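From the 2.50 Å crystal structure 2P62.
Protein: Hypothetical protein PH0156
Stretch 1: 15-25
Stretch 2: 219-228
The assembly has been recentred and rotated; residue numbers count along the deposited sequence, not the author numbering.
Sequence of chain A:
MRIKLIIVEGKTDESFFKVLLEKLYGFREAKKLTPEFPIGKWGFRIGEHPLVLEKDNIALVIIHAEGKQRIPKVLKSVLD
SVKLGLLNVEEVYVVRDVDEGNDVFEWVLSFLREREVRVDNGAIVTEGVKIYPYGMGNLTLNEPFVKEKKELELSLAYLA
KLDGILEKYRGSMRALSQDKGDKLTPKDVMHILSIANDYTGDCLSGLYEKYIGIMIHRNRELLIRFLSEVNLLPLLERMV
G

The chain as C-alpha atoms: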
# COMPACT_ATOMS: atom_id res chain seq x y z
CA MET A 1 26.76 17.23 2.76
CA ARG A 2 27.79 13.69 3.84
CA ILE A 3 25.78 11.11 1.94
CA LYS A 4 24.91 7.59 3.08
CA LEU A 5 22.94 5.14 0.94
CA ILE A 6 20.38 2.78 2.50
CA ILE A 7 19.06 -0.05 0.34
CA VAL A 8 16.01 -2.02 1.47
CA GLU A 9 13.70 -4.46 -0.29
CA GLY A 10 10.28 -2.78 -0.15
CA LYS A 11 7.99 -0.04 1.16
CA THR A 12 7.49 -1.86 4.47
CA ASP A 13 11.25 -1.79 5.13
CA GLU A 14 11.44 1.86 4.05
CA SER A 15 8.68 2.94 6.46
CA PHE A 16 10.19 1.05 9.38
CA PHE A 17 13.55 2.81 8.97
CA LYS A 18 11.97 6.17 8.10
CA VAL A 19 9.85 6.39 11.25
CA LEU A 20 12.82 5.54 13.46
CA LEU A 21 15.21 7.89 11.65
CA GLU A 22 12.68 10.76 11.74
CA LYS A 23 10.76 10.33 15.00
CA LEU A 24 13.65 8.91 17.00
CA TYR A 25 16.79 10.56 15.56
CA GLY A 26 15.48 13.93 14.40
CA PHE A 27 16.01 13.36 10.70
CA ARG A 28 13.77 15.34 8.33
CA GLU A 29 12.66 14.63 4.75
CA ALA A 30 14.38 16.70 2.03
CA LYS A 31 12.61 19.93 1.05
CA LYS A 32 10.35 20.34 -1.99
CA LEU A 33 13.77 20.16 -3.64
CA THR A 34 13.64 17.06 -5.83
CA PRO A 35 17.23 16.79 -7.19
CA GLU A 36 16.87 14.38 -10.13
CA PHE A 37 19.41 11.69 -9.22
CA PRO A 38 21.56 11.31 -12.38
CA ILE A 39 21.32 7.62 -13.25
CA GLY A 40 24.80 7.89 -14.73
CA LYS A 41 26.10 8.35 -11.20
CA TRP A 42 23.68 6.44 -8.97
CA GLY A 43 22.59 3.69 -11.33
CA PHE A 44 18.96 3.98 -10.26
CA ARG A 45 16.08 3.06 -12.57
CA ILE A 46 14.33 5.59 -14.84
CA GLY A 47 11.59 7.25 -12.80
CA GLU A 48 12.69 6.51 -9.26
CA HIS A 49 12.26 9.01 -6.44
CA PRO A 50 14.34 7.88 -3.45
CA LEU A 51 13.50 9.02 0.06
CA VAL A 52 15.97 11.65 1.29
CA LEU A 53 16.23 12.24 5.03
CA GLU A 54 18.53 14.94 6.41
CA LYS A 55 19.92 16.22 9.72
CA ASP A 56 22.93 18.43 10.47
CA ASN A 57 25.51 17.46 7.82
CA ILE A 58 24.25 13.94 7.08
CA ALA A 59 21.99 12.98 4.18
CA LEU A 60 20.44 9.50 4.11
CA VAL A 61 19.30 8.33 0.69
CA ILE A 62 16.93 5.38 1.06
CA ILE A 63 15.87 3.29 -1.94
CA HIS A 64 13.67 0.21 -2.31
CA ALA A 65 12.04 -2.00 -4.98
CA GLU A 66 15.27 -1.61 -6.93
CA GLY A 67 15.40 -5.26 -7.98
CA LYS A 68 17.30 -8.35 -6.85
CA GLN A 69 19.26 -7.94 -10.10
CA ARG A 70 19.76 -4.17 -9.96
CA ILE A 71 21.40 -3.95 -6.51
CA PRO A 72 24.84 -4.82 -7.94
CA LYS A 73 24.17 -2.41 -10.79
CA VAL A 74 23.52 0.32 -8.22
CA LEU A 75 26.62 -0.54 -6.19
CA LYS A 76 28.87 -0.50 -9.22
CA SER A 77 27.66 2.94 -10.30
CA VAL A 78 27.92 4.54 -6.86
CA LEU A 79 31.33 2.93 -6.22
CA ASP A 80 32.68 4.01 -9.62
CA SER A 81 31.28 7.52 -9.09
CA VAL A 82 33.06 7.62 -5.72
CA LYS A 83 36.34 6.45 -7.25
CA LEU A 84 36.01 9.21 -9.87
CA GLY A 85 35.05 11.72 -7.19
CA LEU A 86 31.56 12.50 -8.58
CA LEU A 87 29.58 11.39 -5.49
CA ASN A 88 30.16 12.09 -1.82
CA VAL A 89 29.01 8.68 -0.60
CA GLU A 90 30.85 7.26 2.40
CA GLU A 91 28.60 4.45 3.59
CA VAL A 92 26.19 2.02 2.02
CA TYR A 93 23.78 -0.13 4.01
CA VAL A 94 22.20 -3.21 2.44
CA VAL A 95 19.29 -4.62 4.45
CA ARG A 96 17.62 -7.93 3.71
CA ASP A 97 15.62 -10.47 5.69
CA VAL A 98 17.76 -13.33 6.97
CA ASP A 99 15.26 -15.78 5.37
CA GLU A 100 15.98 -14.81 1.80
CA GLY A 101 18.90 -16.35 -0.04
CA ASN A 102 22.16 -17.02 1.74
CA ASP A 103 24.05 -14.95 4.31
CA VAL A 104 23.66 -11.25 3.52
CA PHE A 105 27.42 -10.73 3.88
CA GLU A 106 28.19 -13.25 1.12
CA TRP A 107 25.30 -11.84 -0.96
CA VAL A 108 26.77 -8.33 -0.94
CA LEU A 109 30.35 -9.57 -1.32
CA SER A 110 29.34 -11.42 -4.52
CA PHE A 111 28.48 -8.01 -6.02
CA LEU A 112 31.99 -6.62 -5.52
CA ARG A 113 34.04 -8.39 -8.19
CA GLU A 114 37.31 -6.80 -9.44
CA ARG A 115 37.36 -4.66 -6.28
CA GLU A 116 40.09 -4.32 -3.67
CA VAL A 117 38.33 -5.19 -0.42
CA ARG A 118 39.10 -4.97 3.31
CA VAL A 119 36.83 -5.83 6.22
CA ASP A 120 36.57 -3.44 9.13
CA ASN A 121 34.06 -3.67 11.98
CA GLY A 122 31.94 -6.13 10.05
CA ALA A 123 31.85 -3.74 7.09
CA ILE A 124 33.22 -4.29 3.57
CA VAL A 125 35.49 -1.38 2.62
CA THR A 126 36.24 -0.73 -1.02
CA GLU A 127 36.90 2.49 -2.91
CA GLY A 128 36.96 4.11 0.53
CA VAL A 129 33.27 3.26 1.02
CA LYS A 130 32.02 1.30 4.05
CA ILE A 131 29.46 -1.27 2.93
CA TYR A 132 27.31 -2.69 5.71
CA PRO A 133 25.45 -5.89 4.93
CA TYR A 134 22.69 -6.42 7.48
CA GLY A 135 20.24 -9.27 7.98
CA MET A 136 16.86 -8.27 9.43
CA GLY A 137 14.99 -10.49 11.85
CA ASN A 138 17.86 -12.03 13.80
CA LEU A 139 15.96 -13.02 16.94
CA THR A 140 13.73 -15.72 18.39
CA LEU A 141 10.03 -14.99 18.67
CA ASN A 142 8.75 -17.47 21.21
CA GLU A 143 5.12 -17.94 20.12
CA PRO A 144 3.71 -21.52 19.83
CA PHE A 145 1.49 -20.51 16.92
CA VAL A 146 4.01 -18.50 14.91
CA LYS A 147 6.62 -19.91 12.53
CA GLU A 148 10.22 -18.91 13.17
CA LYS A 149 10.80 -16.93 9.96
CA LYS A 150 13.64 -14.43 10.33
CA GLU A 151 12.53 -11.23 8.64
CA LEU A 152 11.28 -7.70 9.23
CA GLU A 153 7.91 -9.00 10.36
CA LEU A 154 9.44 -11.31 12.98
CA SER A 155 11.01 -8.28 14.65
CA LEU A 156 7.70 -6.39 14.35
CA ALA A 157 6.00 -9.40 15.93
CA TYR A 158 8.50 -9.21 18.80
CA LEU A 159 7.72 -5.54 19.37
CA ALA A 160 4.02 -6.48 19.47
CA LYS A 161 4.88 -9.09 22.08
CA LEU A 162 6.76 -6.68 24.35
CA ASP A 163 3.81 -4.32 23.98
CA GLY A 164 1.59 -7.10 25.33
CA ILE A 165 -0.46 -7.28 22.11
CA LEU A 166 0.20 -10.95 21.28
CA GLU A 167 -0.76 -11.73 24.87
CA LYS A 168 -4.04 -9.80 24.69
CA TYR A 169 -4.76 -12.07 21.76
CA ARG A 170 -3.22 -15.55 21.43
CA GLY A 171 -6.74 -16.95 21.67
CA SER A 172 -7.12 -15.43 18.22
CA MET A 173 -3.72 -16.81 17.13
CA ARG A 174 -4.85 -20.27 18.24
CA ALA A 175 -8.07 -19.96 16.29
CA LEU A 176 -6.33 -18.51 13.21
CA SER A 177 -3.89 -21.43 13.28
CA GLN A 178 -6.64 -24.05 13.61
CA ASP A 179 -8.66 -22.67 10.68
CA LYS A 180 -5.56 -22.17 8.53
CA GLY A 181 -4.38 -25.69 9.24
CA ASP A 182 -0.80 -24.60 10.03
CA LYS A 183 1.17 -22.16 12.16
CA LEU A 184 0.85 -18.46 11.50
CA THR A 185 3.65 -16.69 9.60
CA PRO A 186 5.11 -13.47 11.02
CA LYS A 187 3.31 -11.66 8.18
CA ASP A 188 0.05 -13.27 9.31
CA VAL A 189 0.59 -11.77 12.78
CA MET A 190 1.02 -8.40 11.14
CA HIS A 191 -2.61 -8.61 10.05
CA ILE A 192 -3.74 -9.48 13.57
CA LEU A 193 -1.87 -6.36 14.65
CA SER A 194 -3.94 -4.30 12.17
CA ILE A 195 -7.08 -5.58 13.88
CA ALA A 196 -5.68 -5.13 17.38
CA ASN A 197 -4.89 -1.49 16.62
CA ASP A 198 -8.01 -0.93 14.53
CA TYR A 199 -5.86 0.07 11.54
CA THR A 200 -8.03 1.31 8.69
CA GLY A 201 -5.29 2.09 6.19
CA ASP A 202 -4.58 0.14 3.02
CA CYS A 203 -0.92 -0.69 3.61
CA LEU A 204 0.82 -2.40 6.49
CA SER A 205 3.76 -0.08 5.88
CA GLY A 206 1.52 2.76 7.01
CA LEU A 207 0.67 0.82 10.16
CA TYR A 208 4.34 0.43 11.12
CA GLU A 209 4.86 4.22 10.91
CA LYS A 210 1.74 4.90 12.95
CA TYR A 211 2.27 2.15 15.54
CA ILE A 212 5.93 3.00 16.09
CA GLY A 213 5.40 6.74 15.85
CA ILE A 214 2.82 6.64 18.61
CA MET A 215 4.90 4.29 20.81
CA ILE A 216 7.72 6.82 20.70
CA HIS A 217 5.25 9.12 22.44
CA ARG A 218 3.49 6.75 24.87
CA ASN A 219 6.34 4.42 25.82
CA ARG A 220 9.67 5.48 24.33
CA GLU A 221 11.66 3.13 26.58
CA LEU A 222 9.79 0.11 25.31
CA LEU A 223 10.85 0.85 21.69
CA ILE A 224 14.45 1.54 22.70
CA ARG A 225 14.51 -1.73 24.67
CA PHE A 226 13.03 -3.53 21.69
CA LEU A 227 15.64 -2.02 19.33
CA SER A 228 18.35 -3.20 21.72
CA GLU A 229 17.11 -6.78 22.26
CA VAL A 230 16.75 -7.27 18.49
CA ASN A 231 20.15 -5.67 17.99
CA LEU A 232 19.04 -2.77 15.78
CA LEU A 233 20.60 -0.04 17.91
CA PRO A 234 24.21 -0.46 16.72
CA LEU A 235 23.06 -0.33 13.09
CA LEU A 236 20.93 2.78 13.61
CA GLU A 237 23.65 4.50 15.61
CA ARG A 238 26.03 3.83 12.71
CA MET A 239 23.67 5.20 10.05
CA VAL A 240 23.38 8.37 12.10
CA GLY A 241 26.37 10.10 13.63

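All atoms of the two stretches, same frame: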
# COMPACT_ATOMS: atom_id res chain seq x y z
N SER A 15 9.46 2.26 5.43
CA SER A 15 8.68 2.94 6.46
C SER A 15 9.28 2.70 7.84
O SER A 15 9.41 3.63 8.64
CB SER A 15 7.23 2.46 6.47
OG SER A 15 6.53 2.92 5.34
N PHE A 16 9.62 1.44 8.10
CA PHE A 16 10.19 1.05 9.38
C PHE A 16 11.42 1.92 9.68
O PHE A 16 11.50 2.54 10.74
CB PHE A 16 10.57 -0.44 9.36
CG PHE A 16 11.19 -0.93 10.64
CD1 PHE A 16 12.57 -1.01 10.78
CD2 PHE A 16 10.39 -1.31 11.72
CE1 PHE A 16 13.16 -1.45 11.98
CE2 PHE A 16 10.96 -1.75 12.92
CZ PHE A 16 12.35 -1.82 13.04
N PHE A 17 12.36 2.01 8.74
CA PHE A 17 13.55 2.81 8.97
C PHE A 17 13.26 4.31 9.02
O PHE A 17 13.85 5.04 9.82
CB PHE A 17 14.61 2.52 7.90
CG PHE A 17 15.46 1.33 8.22
CD1 PHE A 17 16.50 1.43 9.14
CD2 PHE A 17 15.20 0.09 7.64
CE1 PHE A 17 17.27 0.31 9.49
CE2 PHE A 17 15.96 -1.03 7.98
CZ PHE A 17 17.00 -0.92 8.91
N LYS A 18 12.34 4.76 8.17
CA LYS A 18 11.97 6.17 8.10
C LYS A 18 11.35 6.68 9.41
O LYS A 18 11.69 7.76 9.90
CB LYS A 18 11.01 6.39 6.92
CG LYS A 18 10.73 7.85 6.56
CD LYS A 18 9.39 8.33 7.08
CE LYS A 18 8.25 7.83 6.22
NZ LYS A 18 8.38 8.37 4.86
N VAL A 19 10.45 5.91 10.01
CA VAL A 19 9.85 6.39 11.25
C VAL A 19 10.88 6.45 12.38
O VAL A 19 10.87 7.38 13.19
CB VAL A 19 8.60 5.54 11.67
CG1 VAL A 19 8.99 4.09 11.95
CG2 VAL A 19 7.94 6.17 12.89
N LEU A 20 11.80 5.50 12.43
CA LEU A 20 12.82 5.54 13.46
C LEU A 20 13.79 6.69 13.23
O LEU A 20 14.11 7.44 14.15
CB LEU A 20 13.61 4.23 13.50
CG LEU A 20 12.85 2.97 13.91
CD1 LEU A 20 13.70 1.78 13.53
CD2 LEU A 20 12.52 2.98 15.40
N LEU A 21 14.25 6.84 11.99
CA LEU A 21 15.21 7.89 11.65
C LEU A 21 14.64 9.31 11.81
O LEU A 21 15.38 10.23 12.13
CB LEU A 21 15.72 7.70 10.21
CG LEU A 21 16.57 6.46 9.93
CD1 LEU A 21 16.93 6.39 8.45
CD2 LEU A 21 17.84 6.51 10.79
N GLU A 22 13.34 9.46 11.60
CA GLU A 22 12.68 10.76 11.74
C GLU A 22 12.25 11.02 13.19
O GLU A 22 12.75 11.92 13.85
CB GLU A 22 11.45 10.86 10.83
CG GLU A 22 11.78 10.98 9.33
CD GLU A 22 10.56 11.17 8.42
OE1 GLU A 22 10.77 11.39 7.21
OE2 GLU A 22 9.41 11.10 8.89
N LYS A 23 11.33 10.19 13.66
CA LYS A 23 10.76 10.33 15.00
C LYS A 23 11.67 10.01 16.17
O LYS A 23 11.41 10.44 17.29
CB LYS A 23 9.47 9.51 15.09
CG LYS A 23 8.42 9.92 14.06
CD LYS A 23 8.00 11.39 14.20
CE LYS A 23 6.89 11.78 13.21
NZ LYS A 23 7.34 11.78 11.80
N LEU A 24 12.74 9.26 15.92
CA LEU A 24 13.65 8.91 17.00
C LEU A 24 14.99 9.64 16.91
O LEU A 24 15.57 10.00 17.93
CB LEU A 24 13.88 7.41 17.00
CG LEU A 24 14.48 6.84 18.29
CD1 LEU A 24 13.48 6.98 19.44
CD2 LEU A 24 14.81 5.38 18.07
N TYR A 25 15.50 9.87 15.70
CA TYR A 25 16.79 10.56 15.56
C TYR A 25 16.76 11.98 15.02
O TYR A 25 17.80 12.53 14.72
CB TYR A 25 17.78 9.72 14.75
CG TYR A 25 18.12 8.40 15.40
CD1 TYR A 25 17.41 7.26 15.10
CD2 TYR A 25 19.10 8.33 16.39
CE1 TYR A 25 17.65 6.06 15.76
CE2 TYR A 25 19.36 7.13 17.06
CZ TYR A 25 18.63 6.00 16.74
OH TYR A 25 18.84 4.81 17.40
N ASN A 219 5.39 5.25 25.09
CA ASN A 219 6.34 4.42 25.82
C ASN A 219 7.65 4.30 25.05
O ASN A 219 7.98 3.25 24.51
CB ASN A 219 5.75 3.04 26.07
CG ASN A 219 6.59 2.20 27.03
OD1 ASN A 219 6.15 1.14 27.49
ND2 ASN A 219 7.80 2.66 27.32
N ARG A 220 8.39 5.40 25.03
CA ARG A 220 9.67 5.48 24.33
C ARG A 220 10.65 4.39 24.76
O ARG A 220 11.33 3.79 23.92
CB ARG A 220 10.28 6.86 24.56
CG ARG A 220 11.47 7.20 23.65
CD ARG A 220 11.71 8.71 23.64
NE ARG A 220 12.74 9.13 22.70
CZ ARG A 220 14.05 9.03 22.92
NH1 ARG A 220 14.50 8.51 24.05
NH2 ARG A 220 14.91 9.47 22.00
N GLU A 221 10.73 4.13 26.06
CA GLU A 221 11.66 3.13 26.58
C GLU A 221 11.41 1.73 26.06
O GLU A 221 12.34 0.94 25.90
CB GLU A 221 11.66 3.14 28.10
CG GLU A 221 12.19 4.45 28.67
CD GLU A 221 13.48 4.87 27.97
OE1 GLU A 221 14.44 4.06 27.96
OE2 GLU A 221 13.52 6.00 27.43
N LEU A 222 10.14 1.42 25.82
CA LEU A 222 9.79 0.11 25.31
C LEU A 222 10.42 -0.08 23.92
O LEU A 222 11.03 -1.12 23.66
CB LEU A 222 8.27 -0.03 25.24
CG LEU A 222 7.80 -1.40 24.76
CD1 LEU A 222 8.16 -2.46 25.79
CD2 LEU A 222 6.30 -1.36 24.52
N LEU A 223 10.29 0.92 23.05
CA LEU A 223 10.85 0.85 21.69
C LEU A 223 12.38 0.74 21.72
O LEU A 223 12.98 -0.05 20.99
CB LEU A 223 10.47 2.09 20.87
CG LEU A 223 11.05 2.13 19.44
CD1 LEU A 223 10.28 1.15 18.57
CD2 LEU A 223 10.97 3.54 18.86
N ILE A 224 13.00 1.55 22.57
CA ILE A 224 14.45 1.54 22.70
C ILE A 224 14.90 0.16 23.17
O ILE A 224 15.87 -0.38 22.65
CB ILE A 224 14.92 2.63 23.69
CG1 ILE A 224 14.76 4.01 23.02
CG2 ILE A 224 16.35 2.39 24.10
CD1 ILE A 224 15.06 5.18 23.93
N ARG A 225 14.19 -0.40 24.14
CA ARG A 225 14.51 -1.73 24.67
C ARG A 225 14.36 -2.76 23.56
O ARG A 225 15.19 -3.67 23.40
CB ARG A 225 13.57 -2.07 25.82
CG ARG A 225 13.71 -3.49 26.33
CD ARG A 225 12.54 -3.89 27.23
NE ARG A 225 12.52 -5.34 27.38
CZ ARG A 225 11.49 -6.04 27.84
NH1 ARG A 225 10.37 -5.43 28.20
NH2 ARG A 225 11.59 -7.37 27.91
N PHE A 226 13.28 -2.63 22.80
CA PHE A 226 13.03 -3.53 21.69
C PHE A 226 14.19 -3.46 20.70
O PHE A 226 14.77 -4.49 20.35
CB PHE A 226 11.70 -3.15 21.01
CG PHE A 226 11.62 -3.54 19.56
CD1 PHE A 226 11.74 -2.57 18.57
CD2 PHE A 226 11.45 -4.87 19.18
CE1 PHE A 226 11.70 -2.92 17.22
CE2 PHE A 226 11.41 -5.23 17.84
CZ PHE A 226 11.53 -4.26 16.85
N LEU A 227 14.54 -2.24 20.28
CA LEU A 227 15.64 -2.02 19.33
C LEU A 227 16.96 -2.63 19.81
O LEU A 227 17.79 -3.06 19.00
CB LEU A 227 15.85 -0.52 19.09
CG LEU A 227 14.76 0.25 18.33
CD1 LEU A 227 15.10 1.74 18.33
CD2 LEU A 227 14.64 -0.28 16.90
N SER A 228 17.14 -2.65 21.12
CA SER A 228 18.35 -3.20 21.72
C SER A 228 18.33 -4.73 21.74
O SER A 228 19.30 -5.38 21.33
CB SER A 228 18.53 -2.64 23.14
OG SER A 228 19.76 -3.07 23.71

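Two helices need not lie close together to pack, provided their side chains are long enough to bridge the gap, and residues 15-25 and 219-228 of PH0156 illustrate the point. The axes of helices 15-23 and 220-228 come no nearer than 13.4 Å, and their N-to-C directions differ by 125°, so the second runs obliquely back against the first. Each backbone satisfies itself internally, as in Val19 N to Ser15 O (2.9 Å) and Leu227 N to Leu223 O (2.8 Å). No hydrogen bond crosses between the stretches; what joins them is apolar contact.

Leucines span most of the distance, and their rotamers determine where the methyl groups arrive. Leu20 and Leu227, both m,t, and Leu24 and Leu223, both t,p, all direct CA-to-CB toward the opposing stretch. These are the two staggered combinations that leucine favours, so reach is gained without evident torsional strain. Leu20 sets CD2 3.8 Å from CD2 of Leu223 and CD1 4.1 Å from CD2 of Leu227. Leu24 has the largest area covered by the other stretch: its CD2 lies 3.7 Å from Leu227 CD1, while its CD1 lies 4.3 Å from Leu223 CD2.

Longer side chains extend the contact at its ends. Phe16 starts sideways, but its t chi1 carries the ring nearer, and its CZ meets CE1 of Phe226, also t, at 4.4 Å. Each ring offers its edge, making this a loose apolar contact. Arg220 likewise starts sideways; with chi1 to chi3 all t, its extended chain brings NH2 within 3.8 Å of Leu24 CD1. The exposed guanidinium thus covers part of a leucine through van der Waals contact, approaching it obliquely.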